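Local coordinates for vesicular integral-membrane protein VIP36 (Canis lupus familiaris, PDB 2DUR), which acts as a calcium-dependent lectin of the early secretory pathway, binding high-mannose glycans through this lumenal domain to transport and sort glycoproteins, at residues H5-S11 / M223-M229; W27-G31 / R93-G97; F60-W64 / R170-G174; I85-R91 / Y203-A209; Y128-M132 / C191-T195. One frame throughout, in Å; residues are numbered along the deposited sequence.

Contact 1: H5-S11 / M223-M229; sequences HLKREHS and MKLFQLM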
# COMPACT_ATOMS: atom_id res chain seq x y z
N HIS A 5 17.59 -11.88 0.46
CA HIS A 5 17.45 -10.52 0.94
C HIS A 5 16.04 -10.25 1.49
O HIS A 5 15.71 -9.11 1.81
CB HIS A 5 17.80 -9.51 -0.16
CG HIS A 5 19.17 -9.71 -0.74
ND1 HIS A 5 20.31 -9.65 0.03
CD2 HIS A 5 19.58 -9.98 -2.00
CE1 HIS A 5 21.37 -9.87 -0.74
NE2 HIS A 5 20.95 -10.07 -1.98
N LEU A 6 15.25 -11.32 1.62
CA LEU A 6 13.97 -11.23 2.35
C LEU A 6 14.17 -10.73 3.77
O LEU A 6 15.00 -11.26 4.52
CB LEU A 6 13.24 -12.58 2.39
CG LEU A 6 11.84 -12.59 3.02
CD1 LEU A 6 10.82 -11.92 2.09
CD2 LEU A 6 11.39 -14.01 3.37
N LYS A 7 13.39 -9.73 4.17
CA LYS A 7 13.47 -9.25 5.55
C LYS A 7 12.24 -9.75 6.29
O LYS A 7 11.17 -9.19 6.16
CB LYS A 7 13.60 -7.73 5.60
CG LYS A 7 14.98 -7.24 5.15
CD LYS A 7 16.02 -7.56 6.24
CE LYS A 7 17.42 -7.63 5.69
NZ LYS A 7 18.38 -8.00 6.77
N ARG A 8 12.38 -10.84 7.03
CA ARG A 8 11.19 -11.51 7.56
C ARG A 8 10.39 -10.65 8.54
O ARG A 8 9.15 -10.76 8.61
CB ARG A 8 11.55 -12.87 8.17
CG ARG A 8 10.36 -13.70 8.70
CD ARG A 8 9.41 -14.12 7.61
NE ARG A 8 8.23 -14.79 8.15
CZ ARG A 8 7.13 -14.17 8.57
NH1 ARG A 8 7.04 -12.84 8.51
NH2 ARG A 8 6.10 -14.88 9.04
N GLU A 9 11.09 -9.77 9.24
CA GLU A 9 10.48 -8.95 10.29
C GLU A 9 9.55 -7.87 9.69
O GLU A 9 8.71 -7.31 10.40
CB GLU A 9 11.53 -8.34 11.21
CG GLU A 9 12.41 -7.27 10.58
CD GLU A 9 13.65 -7.80 9.85
OE1 GLU A 9 13.62 -8.91 9.25
OE2 GLU A 9 14.66 -7.08 9.87
N HIS A 10 9.75 -7.59 8.41
CA HIS A 10 8.91 -6.61 7.68
C HIS A 10 7.97 -7.29 6.71
O HIS A 10 7.37 -6.64 5.81
CB HIS A 10 9.80 -5.58 6.96
CG HIS A 10 10.66 -4.76 7.89
ND1 HIS A 10 10.16 -4.13 9.00
CD2 HIS A 10 11.99 -4.48 7.85
CE1 HIS A 10 11.13 -3.48 9.61
NE2 HIS A 10 12.25 -3.67 8.93
N SER A 11 7.78 -8.61 6.88
CA SER A 11 6.95 -9.37 5.97
C SER A 11 5.80 -10.03 6.71
O SER A 11 5.90 -10.28 7.90
CB SER A 11 7.78 -10.47 5.26
OG SER A 11 8.87 -9.90 4.53
N MET A 223 2.84 -10.15 2.28
CA MET A 223 3.66 -8.97 2.00
C MET A 223 5.09 -9.40 2.25
O MET A 223 5.42 -9.87 3.33
CB MET A 223 3.25 -7.85 2.96
CG MET A 223 1.81 -7.40 2.69
SD MET A 223 1.30 -6.04 3.72
CE MET A 223 2.32 -4.69 3.13
N LYS A 224 5.93 -9.28 1.23
CA LYS A 224 7.30 -9.77 1.33
C LYS A 224 8.22 -8.62 1.00
O LYS A 224 8.15 -8.08 -0.11
CB LYS A 224 7.52 -10.95 0.38
CG LYS A 224 6.74 -12.20 0.79
CD LYS A 224 6.85 -13.28 -0.29
CE LYS A 224 6.02 -14.51 0.07
NZ LYS A 224 6.31 -15.62 -0.90
N LEU A 225 9.01 -8.23 1.99
CA LEU A 225 9.86 -7.05 1.85
C LEU A 225 11.29 -7.51 1.62
O LEU A 225 11.85 -8.24 2.45
CB LEU A 225 9.75 -6.18 3.10
CG LEU A 225 10.37 -4.78 3.07
CD1 LEU A 225 11.87 -4.82 3.15
CD2 LEU A 225 9.91 -3.98 1.85
N PHE A 226 11.89 -7.02 0.53
CA PHE A 226 13.27 -7.37 0.18
C PHE A 226 14.20 -6.18 0.32
O PHE A 226 13.84 -5.07 -0.10
CB PHE A 226 13.32 -7.90 -1.24
CG PHE A 226 12.50 -9.14 -1.44
CD1 PHE A 226 11.20 -9.06 -1.93
CD2 PHE A 226 13.03 -10.39 -1.12
CE1 PHE A 226 10.44 -10.21 -2.11
CE2 PHE A 226 12.27 -11.53 -1.28
CZ PHE A 226 10.98 -11.45 -1.78
N GLN A 227 15.36 -6.39 0.92
CA GLN A 227 16.40 -5.39 0.94
C GLN A 227 17.11 -5.40 -0.42
O GLN A 227 17.50 -6.45 -0.92
CB GLN A 227 17.40 -5.67 2.05
CG GLN A 227 18.51 -4.65 2.14
CD GLN A 227 19.51 -4.95 3.24
OE1 GLN A 227 19.48 -6.02 3.86
NE2 GLN A 227 20.40 -4.01 3.50
N LEU A 228 17.22 -4.22 -1.02
CA LEU A 228 18.03 -4.06 -2.22
C LEU A 228 19.44 -3.66 -1.79
O LEU A 228 19.63 -2.79 -0.94
CB LEU A 228 17.42 -2.98 -3.13
CG LEU A 228 15.94 -3.17 -3.52
CD1 LEU A 228 15.45 -2.03 -4.40
CD2 LEU A 228 15.75 -4.50 -4.22
N MET A 229 20.43 -4.34 -2.37
CA MET A 229 21.82 -4.05 -2.05
C MET A 229 22.30 -2.95 -3.00
O MET A 229 22.70 -3.20 -4.15
CB MET A 229 22.69 -5.31 -2.14
CG MET A 229 22.22 -6.49 -1.26
SD MET A 229 21.72 -6.07 0.43
CE MET A 229 23.26 -5.51 1.13
O HOH W 1 19.81 -8.63 3.05
O HOH W 2 19.89 -5.85 6.95
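Leu6 and Phe226 form a single backbone bridge with CA atoms 4.5 Å apart, flanked by Gln227 N donating to His5 O (2.9 Å) and Lys7 N donating to Leu225 O (2.7 Å). Farther along, a side-chain acceptor takes over: Ser11 OG receives the N-H of Leu225 at 3.0 Å, nearly straight at 174°, and donates to Lys7 O at 2.9 Å, from above that carbonyl's plane. A chi1 of -58° sets OG beside its own backbone N, between Lys7 O and Leu225 N, where it ties the turn at 7-11 to the strand. Met229 CG lies over one face of the His5 imidazole, 3.9 Å from the ring centroid, while Leu6 CD1 sits off-centre above the Phe226 ring. Two waters donate to Gln227 OE1, one also meeting His5 ND1 and the other accepting from Lys7 NZ. Segment 5-11 thus lies along strand 217-227, which pairs with strand 64-73 in the eight-stranded sheet; Leu225 packs on Trp64 and Met66, and His10 ND1 is hydrogen-bonded to Asn55 OD1.

Contact 2: W27-G31 / R93-G97; sequences WDFQG and RLVPG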
# COMPACT_ATOMS: atom_id res chain seq x y z
N TRP A 27 2.89 -8.26 13.27
CA TRP A 27 1.92 -7.25 12.82
C TRP A 27 0.80 -7.12 13.83
O TRP A 27 0.46 -8.11 14.49
CB TRP A 27 1.30 -7.69 11.50
CG TRP A 27 2.30 -7.87 10.37
CD1 TRP A 27 3.16 -8.93 10.19
CD2 TRP A 27 2.56 -6.95 9.29
NE1 TRP A 27 3.93 -8.73 9.07
CE2 TRP A 27 3.59 -7.52 8.50
CE3 TRP A 27 2.02 -5.70 8.92
CZ2 TRP A 27 4.11 -6.89 7.36
CZ3 TRP A 27 2.53 -5.07 7.76
CH2 TRP A 27 3.56 -5.68 7.00
N ASP A 28 0.26 -5.91 13.95
CA ASP A 28 -0.96 -5.63 14.70
C ASP A 28 -2.13 -5.69 13.72
O ASP A 28 -2.03 -5.17 12.60
CB ASP A 28 -0.91 -4.26 15.35
CG ASP A 28 0.07 -4.17 16.50
OD1 ASP A 28 -0.04 -4.99 17.41
OD2 ASP A 28 0.92 -3.28 16.51
N PHE A 29 -3.22 -6.31 14.13
CA PHE A 29 -4.40 -6.50 13.30
C PHE A 29 -5.50 -5.60 13.88
O PHE A 29 -5.86 -5.74 15.04
CB PHE A 29 -4.80 -7.98 13.28
CG PHE A 29 -3.69 -8.87 12.79
CD1 PHE A 29 -2.78 -9.43 13.68
CD2 PHE A 29 -3.51 -9.06 11.42
CE1 PHE A 29 -1.73 -10.22 13.21
CE2 PHE A 29 -2.47 -9.85 10.94
CZ PHE A 29 -1.57 -10.42 11.86
N GLN A 30 -5.98 -4.65 13.08
CA GLN A 30 -6.80 -3.54 13.61
C GLN A 30 -8.11 -3.42 12.85
O GLN A 30 -8.22 -3.78 11.67
CB GLN A 30 -6.02 -2.20 13.56
CG GLN A 30 -6.77 -0.99 14.16
CD GLN A 30 -7.80 -0.41 13.20
OE1 GLN A 30 -7.66 -0.52 11.99
NE2 GLN A 30 -8.84 0.23 13.75
N GLY A 31 -9.15 -2.90 13.52
CA GLY A 31 -10.41 -2.67 12.80
C GLY A 31 -11.10 -3.96 12.37
O GLY A 31 -10.98 -4.99 13.03
N ARG A 93 1.25 4.70 12.79
CA ARG A 93 0.64 3.41 12.54
C ARG A 93 -0.62 3.32 13.39
O ARG A 93 -0.79 4.08 14.35
CB ARG A 93 1.61 2.30 12.94
CG ARG A 93 2.01 2.37 14.39
CD ARG A 93 3.27 1.55 14.71
NE ARG A 93 3.16 0.15 14.32
CZ ARG A 93 2.53 -0.78 15.04
NH1 ARG A 93 1.96 -0.44 16.19
NH2 ARG A 93 2.47 -2.03 14.62
N LEU A 94 -1.48 2.39 13.01
CA LEU A 94 -2.68 1.96 13.76
C LEU A 94 -3.88 2.91 13.77
O LEU A 94 -4.96 2.51 14.25
CB LEU A 94 -2.31 1.45 15.17
CG LEU A 94 -1.74 0.02 15.24
CD1 LEU A 94 -1.08 -0.25 16.59
CD2 LEU A 94 -2.81 -1.04 14.92
N VAL A 95 -3.74 4.11 13.22
CA VAL A 95 -4.79 5.14 13.36
C VAL A 95 -5.78 4.97 12.24
O VAL A 95 -5.41 5.11 11.06
CB VAL A 95 -4.24 6.60 13.39
CG1 VAL A 95 -5.34 7.57 13.82
CG2 VAL A 95 -3.01 6.73 14.30
N PRO A 96 -7.04 4.63 12.58
CA PRO A 96 -8.05 4.46 11.55
C PRO A 96 -8.51 5.82 11.02
O PRO A 96 -8.24 6.86 11.64
CB PRO A 96 -9.19 3.74 12.28
CG PRO A 96 -9.03 4.14 13.68
CD PRO A 96 -7.59 4.41 13.94
N GLY A 97 -9.15 5.80 9.86
CA GLY A 97 -9.61 7.03 9.24
C GLY A 97 -10.27 6.78 7.90
O GLY A 97 -10.55 5.63 7.54
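Asp28 and Arg93 meet with their side chains roughly perpendicular, and their carboxylate and guanidinium planes are 65° apart. Both terminal nitrogens of the arginine converge on one oxygen: Arg93 NH2 lies 2.7 Å from Asp28 OD2, and Arg93 NH1 lies 3.0 Å from the same Asp28 OD2. The oxygen is in the guanidinium plane, at its edge, yet the NH2 bond reaches it on the anti side and out of the carboxylate plane. This is an end-on, forked salt bridge on a single acceptor rather than a pairing of two oxygens with two nitrogens. A bend at chi3 (-55°) turns the arginine's end back toward the aspartate.

Leu94 lies beside this charged pair. Its CD1 is 3.6 Å from Asp28 OD2, whereas Leu94 CD2 is 3.7 Å from Gln30 CB; the leucine and glutamine chains run past each other in opposite directions. At the far end Gln30 crosses Pro96 at about a right angle, with NE2 3.8 Å from Pro96 CB, while its OE1 is hydrogen-bonded to Ser52 OG.

Strand 27-31 is an outermost strand of the seven-stranded sheet and pairs with 49-55. Residues 93-97 follow strand 84-90 and run over the face of the sheet that carries Asp28, Gln30 and Trp54, with Arg93 and Leu94 both touching Trp54 of strand 49-55.

Contact 3: F60-W64 / R170-G174; sequences FLKDW and RYSRG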
# COMPACT_ATOMS: atom_id res chain seq x y z
N PHE A 60 14.26 0.50 8.62
CA PHE A 60 15.42 1.39 8.46
C PHE A 60 16.21 1.11 7.18
O PHE A 60 17.30 1.66 7.00
CB PHE A 60 16.31 1.39 9.72
CG PHE A 60 15.65 2.00 10.92
CD1 PHE A 60 14.94 1.20 11.82
CD2 PHE A 60 15.72 3.37 11.14
CE1 PHE A 60 14.32 1.75 12.92
CE2 PHE A 60 15.09 3.94 12.27
CZ PHE A 60 14.39 3.11 13.16
N LEU A 61 15.66 0.29 6.30
CA LEU A 61 16.26 0.06 4.97
C LEU A 61 16.11 1.30 4.09
O LEU A 61 15.02 1.84 3.98
CB LEU A 61 15.59 -1.11 4.26
CG LEU A 61 15.65 -2.48 4.94
CD1 LEU A 61 14.93 -3.47 4.10
CD2 LEU A 61 17.09 -2.92 5.16
N LYS A 62 17.21 1.73 3.47
CA LYS A 62 17.13 2.83 2.51
C LYS A 62 16.62 2.38 1.14
O LYS A 62 16.00 3.16 0.41
CB LYS A 62 18.50 3.49 2.34
CG LYS A 62 19.07 4.10 3.59
CD LYS A 62 20.50 4.59 3.29
CE LYS A 62 21.18 5.12 4.53
NZ LYS A 62 21.47 4.05 5.51
N ASP A 63 16.89 1.14 0.78
CA ASP A 63 16.53 0.64 -0.54
C ASP A 63 15.78 -0.68 -0.40
O ASP A 63 16.32 -1.67 0.11
CB ASP A 63 17.79 0.43 -1.40
CG ASP A 63 18.71 1.62 -1.34
OD1 ASP A 63 18.51 2.56 -2.12
OD2 ASP A 63 19.63 1.61 -0.48
N TRP A 64 14.52 -0.68 -0.84
CA TRP A 64 13.67 -1.83 -0.59
C TRP A 64 12.65 -2.08 -1.69
O TRP A 64 12.37 -1.20 -2.53
CB TRP A 64 12.97 -1.71 0.77
CG TRP A 64 12.30 -0.38 1.03
CD1 TRP A 64 12.79 0.66 1.76
CD2 TRP A 64 11.00 0.04 0.57
NE1 TRP A 64 11.89 1.69 1.80
CE2 TRP A 64 10.78 1.34 1.09
CE3 TRP A 64 10.00 -0.57 -0.20
CZ2 TRP A 64 9.59 2.06 0.83
CZ3 TRP A 64 8.82 0.15 -0.47
CH2 TRP A 64 8.63 1.44 0.06
N ARG A 170 8.78 -0.51 -5.28
CA ARG A 170 10.23 -0.44 -5.14
C ARG A 170 10.62 1.00 -4.83
O ARG A 170 10.14 1.92 -5.49
CB ARG A 170 10.93 -0.88 -6.43
CG ARG A 170 12.46 -0.92 -6.32
CD ARG A 170 13.09 -1.25 -7.70
NE ARG A 170 14.56 -1.26 -7.65
CZ ARG A 170 15.37 -0.21 -7.83
NH1 ARG A 170 14.90 1.02 -8.11
NH2 ARG A 170 16.69 -0.39 -7.74
N TYR A 171 11.47 1.18 -3.84
CA TYR A 171 11.93 2.51 -3.52
C TYR A 171 13.45 2.49 -3.30
O TYR A 171 13.94 1.78 -2.44
CB TYR A 171 11.19 3.04 -2.27
CG TYR A 171 11.64 4.44 -1.93
CD1 TYR A 171 11.43 5.50 -2.83
CD2 TYR A 171 12.32 4.71 -0.75
CE1 TYR A 171 11.86 6.81 -2.54
CE2 TYR A 171 12.78 6.01 -0.44
CZ TYR A 171 12.54 7.05 -1.35
OH TYR A 171 12.97 8.32 -1.07
N SER A 172 14.19 3.28 -4.08
CA SER A 172 15.64 3.31 -3.97
C SER A 172 16.17 4.56 -4.66
O SER A 172 15.81 4.82 -5.83
CB SER A 172 16.26 2.07 -4.64
OG SER A 172 17.69 2.13 -4.61
N ARG A 173 17.02 5.30 -3.94
CA ARG A 173 17.70 6.48 -4.50
C ARG A 173 16.69 7.45 -5.15
O ARG A 173 16.93 8.02 -6.24
CB ARG A 173 18.79 6.06 -5.50
CG ARG A 173 19.90 5.23 -4.83
CD ARG A 173 21.04 4.93 -5.79
NE ARG A 173 21.79 6.16 -6.04
CZ ARG A 173 22.82 6.58 -5.31
NH1 ARG A 173 23.28 5.88 -4.27
NH2 ARG A 173 23.40 7.72 -5.64
N GLY A 174 15.56 7.64 -4.48
CA GLY A 174 14.57 8.60 -4.93
C GLY A 174 13.63 8.13 -6.01
O GLY A 174 12.70 8.84 -6.37
O HOH W 3 18.13 5.06 -1.39
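The Trp64 indole presents one face to Tyr171 CB, which stands 3.7 Å from the centroid of the six-membered ring and only 15° off its normal; in the plane of the indole, at its edge, lies Leu61 O. The Tyr171 ring has Trp64 NE1 near its own edge, and the two aromatic planes are inclined at 49°, so the contact is made by the tyrosine's methylene over the indole rather than by stacked rings. Trp64 reaches this position with CG between its backbone N and carbonyl carbon (chi1 49°), which swings the indole across toward the tyrosine.

Beneath the rings the backbones form an antiparallel hydrogen-bonded pair: Trp64 N to Tyr171 O is 3.0 Å and Tyr171 N to Trp64 O is 2.9 Å. One residue outward, Ser172 OG donates to Asp63 OD1 at 2.7 Å, meeting the oxygen on its anti side, tilted out of the carboxylate plane. A water donates to Asp63 OD1 and accepts from Arg173 N, and Asp63 OD2 is hydrogen-bonded to His232 NE2.

This pair begins the junction of strands 64-73 and 165-172 in the eight-stranded sheet. Trp64 continues inward to Phe205 and Tyr89 of the other sheet, whereas Tyr171 OH is hydrogen-bonded to Val197 O on strand 189-198.

Contact 4: I85-R91 / Y203-A209; sequences IALWYTR and YYFGASA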
# COMPACT_ATOMS: atom_id res chain seq x y z
N ILE A 85 -7.99 -0.66 -1.45
CA ILE A 85 -6.91 -0.93 -0.51
C ILE A 85 -5.92 0.23 -0.55
O ILE A 85 -5.69 0.79 -1.63
CB ILE A 85 -6.16 -2.26 -0.91
CG1 ILE A 85 -7.05 -3.48 -0.62
CG2 ILE A 85 -4.80 -2.36 -0.20
CD1 ILE A 85 -6.48 -4.80 -1.20
N ALA A 86 -5.32 0.54 0.59
CA ALA A 86 -4.13 1.44 0.65
C ALA A 86 -2.96 0.68 1.26
O ALA A 86 -3.14 -0.08 2.21
CB ALA A 86 -4.41 2.69 1.48
N LEU A 87 -1.78 0.87 0.68
CA LEU A 87 -0.52 0.37 1.22
C LEU A 87 0.23 1.58 1.73
O LEU A 87 0.25 2.59 1.06
CB LEU A 87 0.30 -0.30 0.12
CG LEU A 87 -0.44 -1.44 -0.57
CD1 LEU A 87 0.38 -1.98 -1.74
CD2 LEU A 87 -0.78 -2.56 0.43
N TRP A 88 0.86 1.44 2.89
CA TRP A 88 1.42 2.55 3.60
C TRP A 88 2.88 2.36 3.93
O TRP A 88 3.30 1.25 4.31
CB TRP A 88 0.67 2.75 4.92
CG TRP A 88 -0.78 2.99 4.74
CD1 TRP A 88 -1.79 2.09 4.89
CD2 TRP A 88 -1.40 4.23 4.35
NE1 TRP A 88 -3.01 2.68 4.62
CE2 TRP A 88 -2.80 4.01 4.33
CE3 TRP A 88 -0.90 5.52 4.06
CZ2 TRP A 88 -3.72 5.01 3.98
CZ3 TRP A 88 -1.83 6.54 3.75
CH2 TRP A 88 -3.21 6.29 3.72
N TYR A 89 3.62 3.45 3.84
CA TYR A 89 4.93 3.56 4.48
C TYR A 89 4.93 4.92 5.17
O TYR A 89 5.15 5.96 4.54
CB TYR A 89 6.04 3.41 3.43
CG TYR A 89 7.42 3.63 3.98
CD1 TYR A 89 8.05 2.63 4.73
CD2 TYR A 89 8.11 4.83 3.76
CE1 TYR A 89 9.33 2.82 5.25
CE2 TYR A 89 9.41 5.04 4.28
CZ TYR A 89 10.01 4.02 5.01
OH TYR A 89 11.28 4.21 5.52
N THR A 90 4.60 4.91 6.46
CA THR A 90 4.23 6.15 7.14
C THR A 90 4.82 6.30 8.53
O THR A 90 5.16 5.32 9.20
CB THR A 90 2.69 6.33 7.24
OG1 THR A 90 2.10 5.21 7.91
CG2 THR A 90 2.05 6.51 5.86
N ARG A 91 4.88 7.54 8.98
CA ARG A 91 5.37 7.87 10.31
C ARG A 91 4.55 7.19 11.40
O ARG A 91 5.11 6.66 12.37
CB ARG A 91 5.31 9.37 10.51
CG ARG A 91 6.06 9.82 11.76
CD ARG A 91 5.75 11.29 12.03
NE ARG A 91 4.37 11.46 12.48
CZ ARG A 91 3.80 12.65 12.72
NH1 ARG A 91 4.47 13.79 12.52
NH2 ARG A 91 2.55 12.67 13.15
N TYR A 203 10.06 4.61 9.11
CA TYR A 203 8.59 4.59 8.97
C TYR A 203 8.07 3.14 9.03
O TYR A 203 8.85 2.19 9.00
CB TYR A 203 8.18 5.30 7.67
CG TYR A 203 8.07 6.82 7.75
CD1 TYR A 203 8.55 7.52 8.85
CD2 TYR A 203 7.50 7.55 6.68
CE1 TYR A 203 8.44 8.93 8.91
CE2 TYR A 203 7.40 8.94 6.72
CZ TYR A 203 7.85 9.63 7.84
OH TYR A 203 7.74 11.00 7.86
N TYR A 204 6.74 2.99 9.12
CA TYR A 204 6.09 1.69 9.25
C TYR A 204 5.38 1.23 8.00
O TYR A 204 4.67 2.02 7.37
CB TYR A 204 5.03 1.74 10.39
CG TYR A 204 5.62 1.99 11.74
CD1 TYR A 204 5.72 3.28 12.24
CD2 TYR A 204 6.07 0.92 12.53
CE1 TYR A 204 6.28 3.52 13.49
CE2 TYR A 204 6.64 1.15 13.77
CZ TYR A 204 6.73 2.46 14.25
OH TYR A 204 7.28 2.71 15.48
N PHE A 205 5.53 -0.04 7.63
CA PHE A 205 4.70 -0.59 6.59
C PHE A 205 3.33 -0.97 7.15
O PHE A 205 3.22 -1.51 8.25
CB PHE A 205 5.33 -1.82 5.93
CG PHE A 205 6.51 -1.47 5.07
CD1 PHE A 205 6.29 -0.88 3.84
CD2 PHE A 205 7.82 -1.70 5.51
CE1 PHE A 205 7.35 -0.53 3.02
CE2 PHE A 205 8.91 -1.35 4.69
CZ PHE A 205 8.66 -0.76 3.45
N GLY A 206 2.32 -0.69 6.37
CA GLY A 206 0.93 -1.04 6.74
C GLY A 206 0.07 -1.28 5.52
O GLY A 206 0.46 -0.96 4.39
N ALA A 207 -1.11 -1.86 5.73
CA ALA A 207 -2.08 -2.00 4.64
C ALA A 207 -3.44 -1.80 5.28
O ALA A 207 -3.64 -2.17 6.44
CB ALA A 207 -2.00 -3.40 3.96
N SER A 208 -4.35 -1.21 4.52
CA SER A 208 -5.70 -0.99 5.01
C SER A 208 -6.71 -1.05 3.88
O SER A 208 -6.38 -1.01 2.69
CB SER A 208 -5.78 0.35 5.77
OG SER A 208 -5.55 1.43 4.88
N ALA A 209 -7.97 -1.19 4.26
CA ALA A 209 -9.03 -1.15 3.27
C ALA A 209 -10.28 -0.59 3.89
O ALA A 209 -10.44 -0.63 5.11
CB ALA A 209 -9.31 -2.55 2.70
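Tyr203 belongs to an aromatic cluster centred on Tyr89, where strands 85-90 and 204-209 end their antiparallel pairing. Its CB sits over the centre of the Tyr89 ring, 3.5 Å from the centroid and 14° off the normal. At the next atom, Tyr203 CG is 3.4 Å from Thr90 C. The ring then lies face-on against the backbone of Thr90 and Arg91: Tyr203 CD2 is 3.5 Å from Arg91 N, while Tyr203 CE1 is 3.5 Å from Arg91 CB. Even Tyr203 OH stays alongside Arg91, 3.9 Å from Arg91 CB. With CG anti to its carbonyl carbon (chi1 -84°), Tyr203 lays its ring over the peptide.

The same segment also brings Phe205 to Tyr89, whose CD1 lies over one face of the phenylalanine. On the sheet's other face Trp88 NE1 donates to Ser208 OG at 2.8 Å, nearly straight at 173° and in the indole plane.

Six backbone bonds, paired at Ala86-Ser208, Trp88-Gly206 and Thr90-Tyr204, set this register. The chemistry differs by face: Ile85, Leu87, Tyr89, Phe205 and Ala207 pack as an apolar layer toward the eight-stranded sheet, whereas the other face combines aromatic groups with a buried polar bond, its indole N-H satisfied by a serine whose OG is also hydrogen-bonded to Phe100 O.

Contact 5: Y128-M132 / C191-T195; sequences YISVM and CIDIT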
# COMPACT_ATOMS: atom_id res chain seq x y z
N TYR A 128 -8.07 2.17 -10.27
CA TYR A 128 -6.98 3.10 -10.55
C TYR A 128 -5.99 3.03 -9.38
O TYR A 128 -6.39 3.20 -8.21
CB TYR A 128 -7.52 4.54 -10.78
CG TYR A 128 -6.50 5.48 -11.36
CD1 TYR A 128 -6.29 5.54 -12.74
CD2 TYR A 128 -5.71 6.29 -10.54
CE1 TYR A 128 -5.34 6.39 -13.27
CE2 TYR A 128 -4.75 7.14 -11.07
CZ TYR A 128 -4.57 7.19 -12.44
OH TYR A 128 -3.62 8.02 -12.99
N ILE A 129 -4.73 2.78 -9.70
CA ILE A 129 -3.68 2.68 -8.70
C ILE A 129 -2.89 3.97 -8.76
O ILE A 129 -2.44 4.37 -9.82
CB ILE A 129 -2.70 1.50 -9.01
CG1 ILE A 129 -3.46 0.16 -8.93
CG2 ILE A 129 -1.51 1.51 -8.05
CD1 ILE A 129 -2.57 -1.05 -9.26
N SER A 130 -2.71 4.63 -7.63
CA SER A 130 -1.97 5.90 -7.63
C SER A 130 -1.08 6.00 -6.40
O SER A 130 -1.21 5.22 -5.47
CB SER A 130 -2.94 7.09 -7.74
OG SER A 130 -3.77 7.18 -6.59
N VAL A 131 -0.13 6.94 -6.43
CA VAL A 131 0.71 7.17 -5.27
C VAL A 131 0.51 8.61 -4.77
O VAL A 131 0.21 9.51 -5.56
CB VAL A 131 2.20 6.91 -5.56
CG1 VAL A 131 2.44 5.39 -5.69
CG2 VAL A 131 2.67 7.68 -6.82
N MET A 132 0.73 8.80 -3.48
CA MET A 132 0.62 10.11 -2.83
C MET A 132 1.73 10.20 -1.80
O MET A 132 1.98 9.24 -1.08
CB MET A 132 -0.77 10.25 -2.18
CG MET A 132 -0.94 11.54 -1.38
SD MET A 132 -2.67 11.59 -0.85
CE MET A 132 -2.61 13.08 0.16
N CYS A 191 3.47 0.39 -13.87
CA CYS A 191 2.30 1.18 -13.55
C CYS A 191 2.75 2.63 -13.33
O CYS A 191 2.30 3.54 -14.02
CB CYS A 191 1.57 0.59 -12.34
SG CYS A 191 0.18 1.59 -11.77
N ILE A 192 3.68 2.78 -12.39
CA ILE A 192 4.22 4.08 -12.00
C ILE A 192 5.74 3.95 -11.97
O ILE A 192 6.28 2.94 -11.51
CB ILE A 192 3.71 4.45 -10.59
CG1 ILE A 192 2.20 4.66 -10.60
CG2 ILE A 192 4.51 5.66 -10.02
CD1 ILE A 192 1.59 4.47 -9.18
N ASP A 193 6.43 4.97 -12.48
CA ASP A 193 7.88 5.02 -12.35
C ASP A 193 8.29 6.48 -12.33
O ASP A 193 8.30 7.16 -13.36
CB ASP A 193 8.56 4.26 -13.50
CG ASP A 193 10.01 3.87 -13.22
OD1 ASP A 193 10.53 4.00 -12.09
OD2 ASP A 193 10.62 3.37 -14.20
N ILE A 194 8.59 6.96 -11.13
CA ILE A 194 8.89 8.38 -10.93
C ILE A 194 10.14 8.55 -10.09
O ILE A 194 10.56 7.63 -9.38
CB ILE A 194 7.72 9.14 -10.28
CG1 ILE A 194 7.40 8.57 -8.90
CG2 ILE A 194 6.47 9.10 -11.19
CD1 ILE A 194 6.33 9.34 -8.12
N THR A 195 10.73 9.75 -10.15
CA THR A 195 11.95 10.01 -9.41
C THR A 195 11.75 11.30 -8.60
O THR A 195 10.74 11.98 -8.75
CB THR A 195 13.17 10.18 -10.35
OG1 THR A 195 12.87 11.18 -11.33
CG2 THR A 195 13.48 8.82 -11.04
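Val131 and Ile192 form the close part of this contact, their branches reaching toward each other tip to tip: Val131 CG1 is 3.7 Å from Ile192 CD1. That same methyl also lies against the backbone, Ile192 CD1 being 4.1 Å from Ser130 CA, so Ile192 fills the step between two inward residues of strand 128-132. Its CG1 is anti to the carbonyl carbon (chi1 -65°), and chi2 of 157° carries CD1 out toward the opposing strand. Cys191 SG belongs to the packed part too, 4.0 Å from Ile129 CB. Between Cys191 and Ile192 the chain forms a classic beta bulge opposite Val178, which brings both residues inward.

Packing is looser at the other end, where Ile194 CD1 only just meets Val131 CG2 at 4.2 Å and Ile194 itself is partly exposed. The opposite side of strand 128-132 leads to the calcium site: the side chain of Ser130 points away from Ile192 and is about 9 Å from the bound calcium ion.

The strand axes stand 9.0 Å apart and incline by 23°, the separation of layers and not of hydrogen-bonded neighbours. No hydrogen bond crosses, so aliphatic and sulfur contacts alone join the two segments here, while the disulfide from Cys191 to Cys154 of strand 152-155 adds a covalent tie between the two sheets of the sandwich.

The contacts sample both sheets of the legume-lectin-like beta sandwich and the interface between them. Contacts 1 and 3 adjoin in the eight-stranded sheet, centres 11 Å apart, through the bond from Leu228 N to Asp63 O. Contact 4, in the seven-stranded sheet, meets both across the interior: Phe205 CZ is 3.8 Å from Leu225 CD2, and Phe205 CE1 is 3.8 Å from Trp64 CH2. Contact 2 lies at that sheet's outer strand, its centre 9 Å from that of contact 4, while contact 5 bridges the sheets, its centre about 15 Å from that of contact 4. Ligands lie beyond one end: the side chain of Pro96 is about 10 Å from a bound mannose, and the side chain of Ala86 about 11 Å from the calcium ion.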